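Local coordinates for methyltransferase domain-containing protein (PDB 3M33) that is functionally uncharacterised but probably acts as a methyltransferase, perhaps with S-adenosylmethionine as methyl donor, at residues R27-P32 with V167-H172; L53-G58 with R119-V124. One frame throughout, in Å; residues are numbered along the deposited sequence.

Contact 1: residues R27-P32 with V167-H172; sequences RVLSGP and VSVLAH. With SO4 (sulfate ion), chain I.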
ATOM      1  N   ARG A  27      15.759  -5.543  -7.260  1.00 47.54           N
ATOM      2  CA  ARG A  27      15.871  -6.576  -6.231  1.00 40.42           C
ATOM      3  C   ARG A  27      15.334  -7.893  -6.758  1.00 40.57           C
ATOM      4  O   ARG A  27      14.402  -7.901  -7.561  1.00 42.52           O
ATOM      5  CB  ARG A  27      15.075  -6.165  -4.993  1.00 40.83           C
ATOM      6  CG  ARG A  27      13.574  -5.961  -5.283  1.00 43.62           C
ATOM      7  CD  ARG A  27      13.072  -4.624  -4.767  1.00 46.12           C
ATOM      8  NE  ARG A  27      11.641  -4.476  -4.990  1.00 51.49           N
ATOM      9  CZ  ARG A  27      11.098  -3.870  -6.045  1.00 50.34           C
ATOM     10  NH1 ARG A  27      11.873  -3.319  -6.980  1.00 38.67           N
ATOM     11  NH2 ARG A  27       9.771  -3.800  -6.156  1.00 46.16           N
ATOM     12  N   VAL A  28      15.931  -8.998  -6.313  1.00 40.30           N
ATOM     13  CA  VAL A  28      15.434 -10.340  -6.609  1.00 39.27           C
ATOM     14  C   VAL A  28      15.023 -11.028  -5.297  1.00 43.80           C
ATOM     15  O   VAL A  28      15.806 -11.095  -4.347  1.00 40.75           O
ATOM     16  CB  VAL A  28      16.515 -11.216  -7.279  1.00 45.28           C
ATOM     17  CG1 VAL A  28      16.007 -12.656  -7.468  1.00 37.30           C
ATOM     18  CG2 VAL A  28      16.964 -10.620  -8.604  1.00 44.43           C
ATOM     19  N   LEU A  29      13.800 -11.537  -5.241  1.00 43.16           N
ATOM     20  CA  LEU A  29      13.325 -12.248  -4.056  1.00 38.26           C
ATOM     21  C   LEU A  29      13.886 -13.665  -4.038  1.00 40.23           C
ATOM     22  O   LEU A  29      13.832 -14.361  -5.053  1.00 44.24           O
ATOM     23  CB  LEU A  29      11.787 -12.305  -4.056  1.00 34.14           C
ATOM     24  CG  LEU A  29      11.071 -10.955  -3.995  1.00 41.34           C
ATOM     25  CD1 LEU A  29       9.602 -11.091  -4.403  1.00 41.24           C
ATOM     26  CD2 LEU A  29      11.198 -10.366  -2.614  1.00 39.12           C
ATOM     27  N   SER A  30      14.416 -14.103  -2.895  1.00 39.12           N
ATOM     28  CA  SER A  30      14.813 -15.503  -2.742  1.00 34.72           C
ATOM     29  C   SER A  30      13.647 -16.364  -2.281  1.00 33.98           C
ATOM     30  O   SER A  30      13.725 -17.577  -2.313  1.00 39.90           O
ATOM     31  CB  SER A  30      15.957 -15.652  -1.744  1.00 38.51           C
ATOM     32  OG  SER A  30      17.205 -15.410  -2.352  1.00 54.09           O
ATOM     33  N   GLY A  31      12.570 -15.742  -1.826  1.00 34.35           N
ATOM     34  CA  GLY A  31      11.377 -16.492  -1.440  1.00 32.19           C
ATOM     35  C   GLY A  31      10.105 -15.823  -1.964  1.00 37.26           C
ATOM     36  O   GLY A  31      10.193 -14.865  -2.712  1.00 38.73           O
ATOM     37  N   PRO A  32       8.924 -16.337  -1.578  1.00 36.78           N
ATOM     38  CA  PRO A  32       7.621 -15.847  -2.052  1.00 35.69           C
ATOM     39  C   PRO A  32       7.431 -14.351  -1.782  1.00 39.89           C
ATOM     40  O   PRO A  32       7.819 -13.871  -0.717  1.00 36.45           O
ATOM     41  CB  PRO A  32       6.610 -16.633  -1.210  1.00 34.53           C
ATOM     42  CG  PRO A  32       7.359 -17.810  -0.679  1.00 42.84           C
ATOM     43  CD  PRO A  32       8.803 -17.450  -0.618  1.00 34.65           C
ATOM     44  N   VAL A 167       5.657 -10.463   8.107  1.00 33.74           N
ATOM     45  CA  VAL A 167       6.256 -11.244   7.031  1.00 34.71           C
ATOM     46  C   VAL A 167       7.641 -10.728   6.691  1.00 36.57           C
ATOM     47  O   VAL A 167       7.871  -9.511   6.657  1.00 34.87           O
ATOM     48  CB  VAL A 167       5.419 -11.116   5.731  1.00 46.89           C
ATOM     49  CG1 VAL A 167       5.860 -12.159   4.711  1.00 44.96           C
ATOM     50  CG2 VAL A 167       3.947 -11.266   6.027  1.00 48.59           C
ATOM     51  N   SER A 168       8.555 -11.642   6.391  1.00 33.69           N
ATOM     52  CA  SER A 168       9.941 -11.262   6.111  1.00 35.59           C
ATOM     53  C   SER A 168      10.507 -12.219   5.061  1.00 37.53           C
ATOM     54  O   SER A 168      10.427 -13.416   5.223  1.00 37.27           O
ATOM     55  CB  SER A 168      10.771 -11.352   7.395  1.00 37.68           C
ATOM     56  OG  SER A 168      12.127 -11.002   7.167  1.00 44.45           O
ATOM     57  N   VAL A 169      11.071 -11.693   3.984  1.00 34.40           N
ATOM     58  CA  VAL A 169      11.571 -12.535   2.899  1.00 31.61           C
ATOM     59  C   VAL A 169      12.973 -12.100   2.461  1.00 34.92           C
ATOM     60  O   VAL A 169      13.237 -10.913   2.274  1.00 35.89           O
ATOM     61  CB  VAL A 169      10.612 -12.481   1.699  1.00 37.49           C
ATOM     62  CG1 VAL A 169      11.072 -13.443   0.595  1.00 39.40           C
ATOM     63  CG2 VAL A 169       9.223 -12.850   2.161  1.00 42.87           C
ATOM     64  N   LEU A 170      13.885 -13.052   2.322  1.00 38.66           N
ATOM     65  CA  LEU A 170      15.236 -12.724   1.893  1.00 35.92           C
ATOM     66  C   LEU A 170      15.201 -12.163   0.473  1.00 38.35           C
ATOM     67  O   LEU A 170      14.573 -12.740  -0.411  1.00 39.44           O
ATOM     68  CB  LEU A 170      16.125 -13.974   1.929  1.00 39.76           C
ATOM     69  CG  LEU A 170      17.579 -13.803   1.488  1.00 41.83           C
ATOM     70  CD1 LEU A 170      18.302 -12.845   2.438  1.00 44.29           C
ATOM     71  CD2 LEU A 170      18.313 -15.132   1.422  1.00 39.77           C
ATOM     72  N   ALA A 171      15.868 -11.035   0.255  1.00 40.98           N
ATOM     73  CA  ALA A 171      16.061 -10.526  -1.100  1.00 39.65           C
ATOM     74  C   ALA A 171      17.508 -10.089  -1.278  1.00 40.31           C
ATOM     75  O   ALA A 171      18.253  -9.994  -0.298  1.00 41.91           O
ATOM     76  CB  ALA A 171      15.122  -9.357  -1.365  1.00 35.10           C
ATOM     77  N   HIS A 172      17.909  -9.826  -2.523  1.00 37.07           N
ATOM     78  CA  HIS A 172      19.231  -9.249  -2.797  1.00 43.59           C
ATOM     79  C   HIS A 172      19.111  -8.019  -3.682  1.00 47.17           C
ATOM     80  O   HIS A 172      18.318  -8.001  -4.631  1.00 48.84           O
ATOM     81  CB  HIS A 172      20.143 -10.253  -3.498  1.00 41.98           C
ATOM     82  CG  HIS A 172      20.379 -11.503  -2.715  1.00 48.45           C
ATOM     83  ND1 HIS A 172      21.514 -11.703  -1.956  1.00 46.02           N
ATOM     84  CD2 HIS A 172      19.627 -12.619  -2.572  1.00 39.33           C
ATOM     85  CE1 HIS A 172      21.447 -12.887  -1.377  1.00 40.72           C
ATOM     86  NE2 HIS A 172      20.314 -13.464  -1.736  1.00 50.35           N
TER
HETATM   87  S   SO4 I 230       9.365  -6.526  -3.473  0.50 63.78           S
HETATM   88  O1  SO4 I 230       8.052  -6.566  -4.119  0.50 62.66           O
HETATM   89  O2  SO4 I 230       9.689  -5.171  -3.033  0.50 59.49           O
HETATM   90  O3  SO4 I 230       9.354  -7.423  -2.323  0.50 63.66           O
HETATM   91  O4  SO4 I 230      10.384  -6.949  -4.427  0.50 68.43           O
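Val28 and His172 exchange two backbone hydrogen bonds, Val28 N to His172 O and His172 N to Val28 O, both 3.1 Å long. Ser30 N adds a shorter one, 2.8 Å to Leu170 O, with an N-H...O angle of 162°. The tight part lies beside this ladder. Val169, its CG1 anti to the backbone N (chi1 -176°), puts that methyl 3.6 Å from Gly31 C and CG2 3.4 Å from Pro32 O, so both branches press on backbone. A beta carbon on Gly31 would crowd the same CG1 and collide with Pro32 CD. Leu29 and Ala171 form the neighbouring non-hydrogen-bonded pair, and the antiparallel pairing adds strand 28-29 as an outermost strand beyond 160-173 in a sheet consistent with the Rossmann-like fold of class I methyltransferases. On the face carrying Leu29 and Ala171 the packing is looser, Leu29 CD2 standing 4.2 Å from Ala171 CB. Leu170 CD2 lies 3.9 Å from OG of the exposed Ser30. An alanine in place of Leu170 would probably leave Ser30 OG without this apolar cover, while the backbone bond to Leu170 O need not change. At the solvent side the guanidinium of Arg27 turns away from strand 160-173: NE donates to sulfate O2 (2.9 Å, N-H...O angle 167°), and NH1 bonds Trp25 O.

Contact 2: residues L53-G58 with R119-V124; sequences LEAGCG and RGPTSV. With SO4 (sulfate ion), chain G; SO4 (sulfate ion), chain F.
Ala55 and Pro121 meet with no flat side chain between them; the guanidinium of Arg119, farther along the same loop, is the flat group to place. Sulfate F lies at its edge, where O1 is near the guanidinium plane and accepts from both NE and NH2, though these bonds are so short that their exact lengths are doubtful. NH1 forms a salt bridge with Glu35. Across the contact itself the evidence is apolar, with no hydrogen bond: Ala55 CB is 4.1 Å from Pro121 CD and 4.2 Å from Val124 CG1. A chi1 of 63° sets this CG1 between the Val124 backbone N and carbonyl carbon, from where it meets Ala55. Strand 51-55 and the glycine-rich turn after it, holding Gly56 and Gly58, resemble the first motif of class I methyltransferases, which in relatives lines the S-adenosylmethionine site. Gly58 N bonds Asp77 OD2, at the end of the next parallel strand. Gly56 has positive phi (72°), and a beta carbon there would run into Pro121 CD, so the close approach of the Pro121 ring depends on glycine here. Beyond Pro121, sulfate G is held by the hydroxyls and backbone N-H groups of Thr122 and Ser123: Thr122 N reaches O1 at 2.7 Å (N-H...O angle 167°) and Ser123 N reaches O3 at 2.9 Å.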
ATOM      1  N   LEU A  53     -13.533   1.477  -0.436  1.00 31.97           N
ATOM      2  CA  LEU A  53     -12.764   2.710  -0.466  1.00 33.65           C
ATOM      3  C   LEU A  53     -11.281   2.371  -0.376  1.00 35.08           C
ATOM      4  O   LEU A  53     -10.838   1.714   0.578  1.00 34.83           O
ATOM      5  CB  LEU A  53     -13.150   3.623   0.687  1.00 35.33           C
ATOM      6  CG  LEU A  53     -12.336   4.920   0.729  1.00 35.04           C
ATOM      7  CD1 LEU A  53     -12.738   5.835  -0.437  1.00 34.88           C
ATOM      8  CD2 LEU A  53     -12.565   5.630   2.040  1.00 41.88           C
ATOM      9  N   GLU A  54     -10.515   2.805  -1.375  1.00 32.65           N
ATOM     10  CA  GLU A  54      -9.075   2.581  -1.378  1.00 32.13           C
ATOM     11  C   GLU A  54      -8.330   3.878  -1.132  1.00 37.43           C
ATOM     12  O   GLU A  54      -8.461   4.827  -1.898  1.00 33.69           O
ATOM     13  CB  GLU A  54      -8.612   1.983  -2.708  1.00 28.69           C
ATOM     14  CG  GLU A  54      -7.141   1.595  -2.693  1.00 30.33           C
ATOM     15  CD  GLU A  54      -6.526   1.442  -4.081  1.00 34.83           C
ATOM     16  OE1 GLU A  54      -7.246   1.543  -5.101  1.00 38.36           O
ATOM     17  OE2 GLU A  54      -5.301   1.227  -4.140  1.00 40.39           O
ATOM     18  N   ALA A  55      -7.552   3.916  -0.058  1.00 31.59           N
ATOM     19  CA  ALA A  55      -6.725   5.081   0.243  1.00 33.71           C
ATOM     20  C   ALA A  55      -5.381   4.997  -0.477  1.00 32.15           C
ATOM     21  O   ALA A  55      -4.678   3.978  -0.408  1.00 34.75           O
ATOM     22  CB  ALA A  55      -6.508   5.205   1.760  1.00 36.30           C
ATOM     23  N   GLY A  56      -5.029   6.062  -1.185  1.00 33.72           N
ATOM     24  CA  GLY A  56      -3.745   6.146  -1.870  1.00 31.24           C
ATOM     25  C   GLY A  56      -3.663   5.254  -3.090  1.00 38.33           C
ATOM     26  O   GLY A  56      -2.775   4.400  -3.160  1.00 35.89           O
ATOM     27  N   CYS A  57      -4.555   5.461  -4.067  1.00 32.51           N
ATOM     28  CA  CYS A  57      -4.674   4.513  -5.185  1.00 39.66           C
ATOM     29  C   CYS A  57      -3.566   4.652  -6.228  1.00 44.90           C
ATOM     30  O   CYS A  57      -3.440   3.797  -7.112  1.00 43.61           O
ATOM     31  CB  CYS A  57      -6.030   4.650  -5.873  1.00 36.16           C
ATOM     32  SG  CYS A  57      -6.195   6.302  -6.600  1.00 36.48           S
ATOM     33  N   GLY A  58      -2.771   5.718  -6.153  1.00 37.60           N
ATOM     34  CA  GLY A  58      -1.743   5.904  -7.171  1.00 34.19           C
ATOM     35  C   GLY A  58      -2.347   5.877  -8.573  1.00 40.70           C
ATOM     36  O   GLY A  58      -3.360   6.546  -8.832  1.00 35.75           O
ATOM     37  N   ARG A 119       0.166  -0.099   1.520  1.00 33.16           N
ATOM     38  CA  ARG A 119       1.314   0.772   1.793  1.00 33.13           C
ATOM     39  C   ARG A 119       0.954   2.248   1.631  1.00 35.40           C
ATOM     40  O   ARG A 119       1.800   3.090   1.310  1.00 38.52           O
ATOM     41  CB  ARG A 119       2.496   0.381   0.898  1.00 35.03           C
ATOM     42  CG  ARG A 119       2.929  -1.095   1.121  1.00 38.87           C
ATOM     43  CD  ARG A 119       3.718  -1.694  -0.059  1.00 41.37           C
ATOM     44  NE  ARG A 119       5.012  -1.056  -0.262  1.00 37.24           N
ATOM     45  CZ  ARG A 119       6.048  -1.606  -0.900  1.00 48.72           C
ATOM     46  NH1 ARG A 119       5.969  -2.842  -1.411  1.00 43.82           N
ATOM     47  NH2 ARG A 119       7.182  -0.914  -1.020  1.00 40.81           N
ATOM     48  N   GLY A 120      -0.315   2.551   1.857  1.00 31.30           N
ATOM     49  CA  GLY A 120      -0.833   3.890   1.660  1.00 35.52           C
ATOM     50  C   GLY A 120      -0.991   4.610   2.980  1.00 42.80           C
ATOM     51  O   GLY A 120      -0.354   4.239   3.961  1.00 39.93           O
ATOM     52  N   PRO A 121      -1.842   5.646   3.005  1.00 41.31           N
ATOM     53  CA  PRO A 121      -2.108   6.438   4.215  1.00 48.75           C
ATOM     54  C   PRO A 121      -2.622   5.572   5.357  1.00 50.06           C
ATOM     55  O   PRO A 121      -3.339   4.591   5.113  1.00 57.71           O
ATOM     56  CB  PRO A 121      -3.213   7.408   3.765  1.00 49.29           C
ATOM     57  CG  PRO A 121      -3.012   7.551   2.288  1.00 41.23           C
ATOM     58  CD  PRO A 121      -2.569   6.166   1.830  1.00 36.82           C
ATOM     59  N   THR A 122      -2.229   5.897   6.583  1.00 39.57           N
ATOM     60  CA  THR A 122      -2.769   5.195   7.746  1.00 44.85           C
ATOM     61  C   THR A 122      -3.629   6.141   8.568  1.00 44.97           C
ATOM     62  O   THR A 122      -4.316   5.715   9.497  1.00 46.07           O
ATOM     63  CB  THR A 122      -1.670   4.597   8.661  1.00 51.42           C
ATOM     64  OG1 THR A 122      -0.963   5.656   9.315  1.00 54.59           O
ATOM     65  CG2 THR A 122      -0.697   3.742   7.862  1.00 49.03           C
ATOM     66  N   SER A 123      -3.601   7.425   8.224  1.00 42.97           N
ATOM     67  CA  SER A 123      -4.447   8.394   8.923  1.00 46.93           C
ATOM     68  C   SER A 123      -5.909   8.125   8.616  1.00 46.17           C
ATOM     69  O   SER A 123      -6.779   8.534   9.376  1.00 44.96           O
ATOM     70  CB  SER A 123      -4.096   9.837   8.552  1.00 50.10           C
ATOM     71  OG  SER A 123      -4.458  10.108   7.213  1.00 50.19           O
ATOM     72  N   VAL A 124      -6.179   7.420   7.515  1.00 37.91           N
ATOM     73  CA  VAL A 124      -7.561   7.128   7.152  1.00 37.12           C
ATOM     74  C   VAL A 124      -8.238   6.322   8.269  1.00 37.13           C
ATOM     75  O   VAL A 124      -9.453   6.339   8.403  1.00 41.04           O
ATOM     76  CB  VAL A 124      -7.671   6.370   5.819  1.00 40.20           C
ATOM     77  CG1 VAL A 124      -6.987   5.003   5.910  1.00 41.55           C
ATOM     78  CG2 VAL A 124      -9.116   6.187   5.451  1.00 39.87           C
TER
HETATM   79  S   SO4 G 228      -1.023   9.155   6.661  0.70 73.32           S
HETATM   80  O1  SO4 G 228      -0.611   7.889   7.261  0.70 73.20           O
HETATM   81  O2  SO4 G 228      -0.147   9.483   5.542  0.70 77.40           O
HETATM   82  O3  SO4 G 228      -2.387   9.071   6.157  0.70 72.45           O
HETATM   83  O4  SO4 G 228      -0.938  10.204   7.677  0.70 87.34           O
HETATM   84  S   SO4 F 227       6.431   2.515   0.481  0.70 73.17           S
HETATM   85  O1  SO4 F 227       6.317   1.094   0.218  0.70 66.35           O
HETATM   86  O2  SO4 F 227       6.979   3.179  -0.707  0.70 77.15           O
HETATM   87  O3  SO4 F 227       5.111   3.053   0.804  0.70 75.80           O
HETATM   88  O4  SO4 F 227       7.318   2.751   1.618  0.70 73.84           O

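The centres of contacts 1 and 2 lie 25 Å apart, and their nearest atoms are about 6 Å apart without touching, yet both reach one mixed sheet. Along the chain, both segments of contact 2, 53-58 and 119-124, lie between the two segments of contact 1, 27-32 and 167-172. Contact 2 sits where parallel neighbours 51-55 and 112-118 end, in the middle of the sheet; contact 1 belongs to its antiparallel side, with 204-216 and 136-142 intervening between strands 160-173 and 112-118. Leaving out edge strand 28-29, the order agrees with the class I methyltransferase sheet, consistent with a probable cofactor-binding region near contact 2 and a peripheral addition at contact 1.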